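PDB 2JDA: YECBM32 from Yersinia enterocolitica, which binds polygalacturonic acid, the backbone of plant pectin, as a periplasmic carbohydrate-binding module of family 32. Local coordinates for residues T36-G42 and N124-N129. Coordinates in Å, arbitrary orientation, origin at the centre of the assembly. Residues are numbered along the deposited sequence.
With CA (calcium ion), chain C.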
ATOM      1  N   THR A  36      -7.891 -10.031  -6.287  1.00 15.23           N
ATOM      2  CA  THR A  36      -6.493 -10.529  -6.308  1.00 13.43           C
ATOM      3  C   THR A  36      -5.697  -9.715  -5.283  1.00 12.93           C
ATOM      4  O   THR A  36      -5.938  -8.523  -5.083  1.00 12.64           O
ATOM      5  CB  THR A  36      -5.851 -10.314  -7.670  1.00 13.10           C
ATOM      6  OG1 THR A  36      -5.747  -8.907  -7.924  1.00 13.36           O
ATOM      7  CG2 THR A  36      -6.677 -10.933  -8.774  1.00 14.66           C
ATOM      8  N   ARG A  37      -4.721 -10.355  -4.661  1.00 10.59           N
ATOM      9  CA  ARG A  37      -3.888  -9.718  -3.642  1.00 10.51           C
ATOM     10  C   ARG A  37      -2.446 -10.083  -3.768  1.00 10.22           C
ATOM     11  O   ARG A  37      -2.095 -11.103  -4.318  1.00 10.04           O
ATOM     12  CB  ARG A  37      -4.395 -10.086  -2.257  1.00 10.60           C
ATOM     13  CG  ARG A  37      -4.297 -11.545  -1.864  1.00 11.47           C
ATOM     14  CD  ARG A  37      -4.943 -11.820  -0.535  1.00 13.40           C
ATOM     15  NE  ARG A  37      -4.967 -13.215  -0.111  1.00 15.46           N
ATOM     16  CZ  ARG A  37      -5.904 -14.071  -0.432  1.00 16.86           C
ATOM     17  NH1 ARG A  37      -6.865 -13.757  -1.288  1.00 18.92           N
ATOM     18  NH2 ARG A  37      -5.823 -15.274   0.095  1.00 21.76           N
ATOM     19  N   TRP A  38      -1.617  -9.174  -3.278  1.00  9.57           N
ATOM     20  CA  TRP A  38      -0.245  -9.469  -2.896  1.00  9.30           C
ATOM     21  C   TRP A  38      -0.253  -9.905  -1.444  1.00  9.54           C
ATOM     22  O   TRP A  38      -0.906  -9.280  -0.603  1.00 10.63           O
ATOM     23  CB  TRP A  38       0.620  -8.199  -3.022  1.00  8.86           C
ATOM     24  CG  TRP A  38       1.980  -8.336  -2.399  1.00  8.87           C
ATOM     25  CD1 TRP A  38       2.989  -9.164  -2.835  1.00  9.64           C
ATOM     26  CD2 TRP A  38       2.484  -7.671  -1.251  1.00  9.17           C
ATOM     27  NE1 TRP A  38       4.062  -9.104  -1.988  1.00  9.76           N
ATOM     28  CE2 TRP A  38       3.799  -8.150  -1.029  1.00 10.08           C
ATOM     29  CE3 TRP A  38       1.951  -6.728  -0.339  1.00  9.97           C
ATOM     30  CZ2 TRP A  38       4.567  -7.721   0.045  1.00 11.10           C
ATOM     31  CZ3 TRP A  38       2.714  -6.308   0.703  1.00 10.97           C
ATOM     32  CH2 TRP A  38       4.030  -6.804   0.883  1.00 10.76           C
ATOM     33  N   ALA A  39       0.513 -10.934  -1.141  1.00  9.61           N
ATOM     34  CA  ALA A  39       0.691 -11.404   0.241  1.00  9.71           C
ATOM     35  C   ALA A  39       2.117 -11.893   0.448  1.00  9.66           C
ATOM     36  O   ALA A  39       2.669 -12.580  -0.400  1.00 10.57           O
ATOM     37  CB  ALA A  39      -0.250 -12.507   0.586  1.00 10.87           C
ATOM     38  N   ALA A  40       2.690 -11.557   1.602  1.00  9.92           N
ATOM     39  CA  ALA A  40       4.059 -11.953   1.959  1.00 10.58           C
ATOM     40  C   ALA A  40       4.119 -12.095   3.462  1.00  9.94           C
ATOM     41  O   ALA A  40       3.344 -11.469   4.158  1.00 11.05           O
ATOM     42  CB  ALA A  40       5.039 -10.919   1.495  1.00 10.53           C
ATOM     43  N   SER A  41       5.054 -12.903   3.984  1.00 11.74           N
ATOM     44  CA  SER A  41       5.139 -13.171   5.421  1.00 11.89           C
ATOM     45  C   SER A  41       6.371 -12.511   6.033  1.00 11.05           C
ATOM     46  O   SER A  41       7.427 -12.333   5.395  1.00 12.47           O
ATOM     47  CB  SER A  41       5.115 -14.666   5.705  1.00 14.27           C
ATOM     48  OG  SER A  41       6.041 -15.356   4.978  1.00 18.57           O
ATOM     49  N   GLY A  42       6.208 -12.132   7.305  1.00 11.43           N
ATOM     50  CA  GLY A  42       7.241 -11.443   8.026  1.00 11.33           C
ATOM     51  C   GLY A  42       7.339  -9.989   7.632  1.00 11.64           C
ATOM     52  O   GLY A  42       6.432  -9.460   6.982  1.00 16.08           O
ATOM     53  N   ASN A 124       1.437 -13.289  10.831  1.00 18.55           N
ATOM     54  CA  ASN A 124       2.561 -12.519  10.326  1.00 18.82           C
ATOM     55  C   ASN A 124       2.459 -12.362   8.800  1.00 17.10           C
ATOM     56  O   ASN A 124       3.431 -11.964   8.166  1.00 18.70           O
ATOM     57  CB  ASN A 124       3.955 -13.056  10.746  1.00 21.32           C
ATOM     58  CG  ASN A 124       4.328 -14.254  10.015  1.00 24.02           C
ATOM     59  OD1 ASN A 124       3.490 -14.878   9.320  1.00 28.64           O
ATOM     60  ND2 ASN A 124       5.583 -14.633  10.157  1.00 26.04           N
ATOM     61  N   TRP A 125       1.287 -12.535   8.231  1.00 14.36           N
ATOM     62  CA  TRP A 125       1.101 -12.227   6.815  1.00 13.27           C
ATOM     63  C   TRP A 125       0.683 -10.770   6.623  1.00 12.50           C
ATOM     64  O   TRP A 125      -0.118 -10.219   7.382  1.00 13.22           O
ATOM     65  CB  TRP A 125       0.064 -13.125   6.140  1.00 13.83           C
ATOM     66  CG  TRP A 125       0.546 -14.521   5.906  1.00 13.58           C
ATOM     67  CD1 TRP A 125       0.451 -15.586   6.766  1.00 17.17           C
ATOM     68  CD2 TRP A 125       1.235 -14.985   4.775  1.00 14.07           C
ATOM     69  NE1 TRP A 125       1.029 -16.700   6.202  1.00 20.08           N
ATOM     70  CE2 TRP A 125       1.501 -16.360   4.967  1.00 17.66           C
ATOM     71  CE3 TRP A 125       1.630 -14.402   3.580  1.00 14.18           C
ATOM     72  CZ2 TRP A 125       2.169 -17.111   4.047  1.00 18.98           C
ATOM     73  CZ3 TRP A 125       2.313 -15.157   2.687  1.00 15.26           C
ATOM     74  CH2 TRP A 125       2.538 -16.501   2.889  1.00 17.66           C
ATOM     75  N   SER A 126       1.239 -10.166   5.584  1.00 10.40           N
ATOM     76  CA  SER A 126       0.813  -8.881   5.070  1.00 10.85           C
ATOM     77  C   SER A 126       0.101  -9.133   3.770  1.00 11.08           C
ATOM     78  O   SER A 126       0.683  -9.743   2.873  1.00 13.66           O
ATOM     79  CB  SER A 126       2.027  -7.973   4.831  1.00 10.93           C
ATOM     80  OG  SER A 126       2.736  -7.683   6.040  1.00 11.38           O
ATOM     81  N   ALA A 127      -1.151  -8.720   3.635  1.00 10.65           N
ATOM     82  CA  ALA A 127      -1.905  -9.036   2.439  1.00 10.68           C
ATOM     83  C   ALA A 127      -2.743  -7.808   2.040  1.00 10.34           C
ATOM     84  O   ALA A 127      -3.498  -7.285   2.855  1.00 10.91           O
ATOM     85  CB  ALA A 127      -2.789 -10.275   2.671  1.00 10.96           C
ATOM     86  N   ILE A 128      -2.597  -7.366   0.809  1.00 10.42           N
ATOM     87  CA  ILE A 128      -3.224  -6.151   0.301  1.00  9.70           C
ATOM     88  C   ILE A 128      -3.908  -6.460  -1.019  1.00 10.30           C
ATOM     89  O   ILE A 128      -3.266  -6.905  -1.950  1.00 10.32           O
ATOM     90  CB  ILE A 128      -2.215  -4.984   0.181  1.00 11.08           C
ATOM     91  CG1 ILE A 128      -1.583  -4.677   1.542  1.00 11.72           C
ATOM     92  CG2 ILE A 128      -2.910  -3.795  -0.368  1.00 10.92           C
ATOM     93  CD1 ILE A 128      -0.366  -3.699   1.516  1.00 11.73           C
ATOM     94  N   ASN A 129      -5.215  -6.201  -1.078  1.00 10.57           N
ATOM     95  CA  ASN A 129      -5.955  -6.439  -2.314  1.00 11.28           C
ATOM     96  C   ASN A 129      -5.640  -5.407  -3.381  1.00 11.22           C
ATOM     97  O   ASN A 129      -5.514  -5.725  -4.584  1.00 12.35           O
ATOM     98  CB  ASN A 129      -7.462  -6.432  -2.058  1.00 11.76           C
ATOM     99  CG  ASN A 129      -7.942  -7.519  -1.109  1.00 13.40           C
ATOM    100  OD1 ASN A 129      -7.316  -8.558  -0.934  1.00 15.15           O
ATOM    101  ND2 ASN A 129      -9.113  -7.262  -0.451  1.00 15.71           N
TER
HETATM  102 CA    CA C1146      -5.767  -6.699  -6.748  1.00 11.95          CA
HETATM  103  O   HOH W   1      -8.048 -10.817  -2.275  1.00 22.60           O
HETATM  104  O   HOH W   2       3.971  -9.715   7.169  0.50 14.13           O
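On the inward face of antiparallel strands 38-41 and 125-128, Trp-38, chi1 t, brings CZ3 to 4.1 Å from CD1 of Ile-128 at the indole edge; NE1 bonds Gly-17 O, and Val-46 and Leu-71 of the other sheet pack against this face. On the opposite face Trp-125, chi1 m, lays its six-membered ring under Ser-41, a CH-pi contact with CB 3.9 Å from the ring centroid. Ala-39 CB lies 4.0 Å from both Trp-125 CE3 and Ala-127 CB. Arg-37 runs out extended over Ala-127. The backbone ladder includes Ile-128 N to Trp-38 O (2.9 Å) and Ser-126 N to Ala-40 O (2.9 Å). Thr-36 uses O and, with chi1 p, OG1 to chelate calcium, both at 2.5 Å, while Asn-129 O binds at 2.4 Å; Asn-28, Asp-31, Asp-33 and Glu-130 complete the site. Thr-36 O and Asn-129 O sit 2.9 Å apart, so the cation offsets their repulsion and ties the residues leading into strand 38-41 to the corner at Asn-129 in this F5/8 type C beta-sandwich.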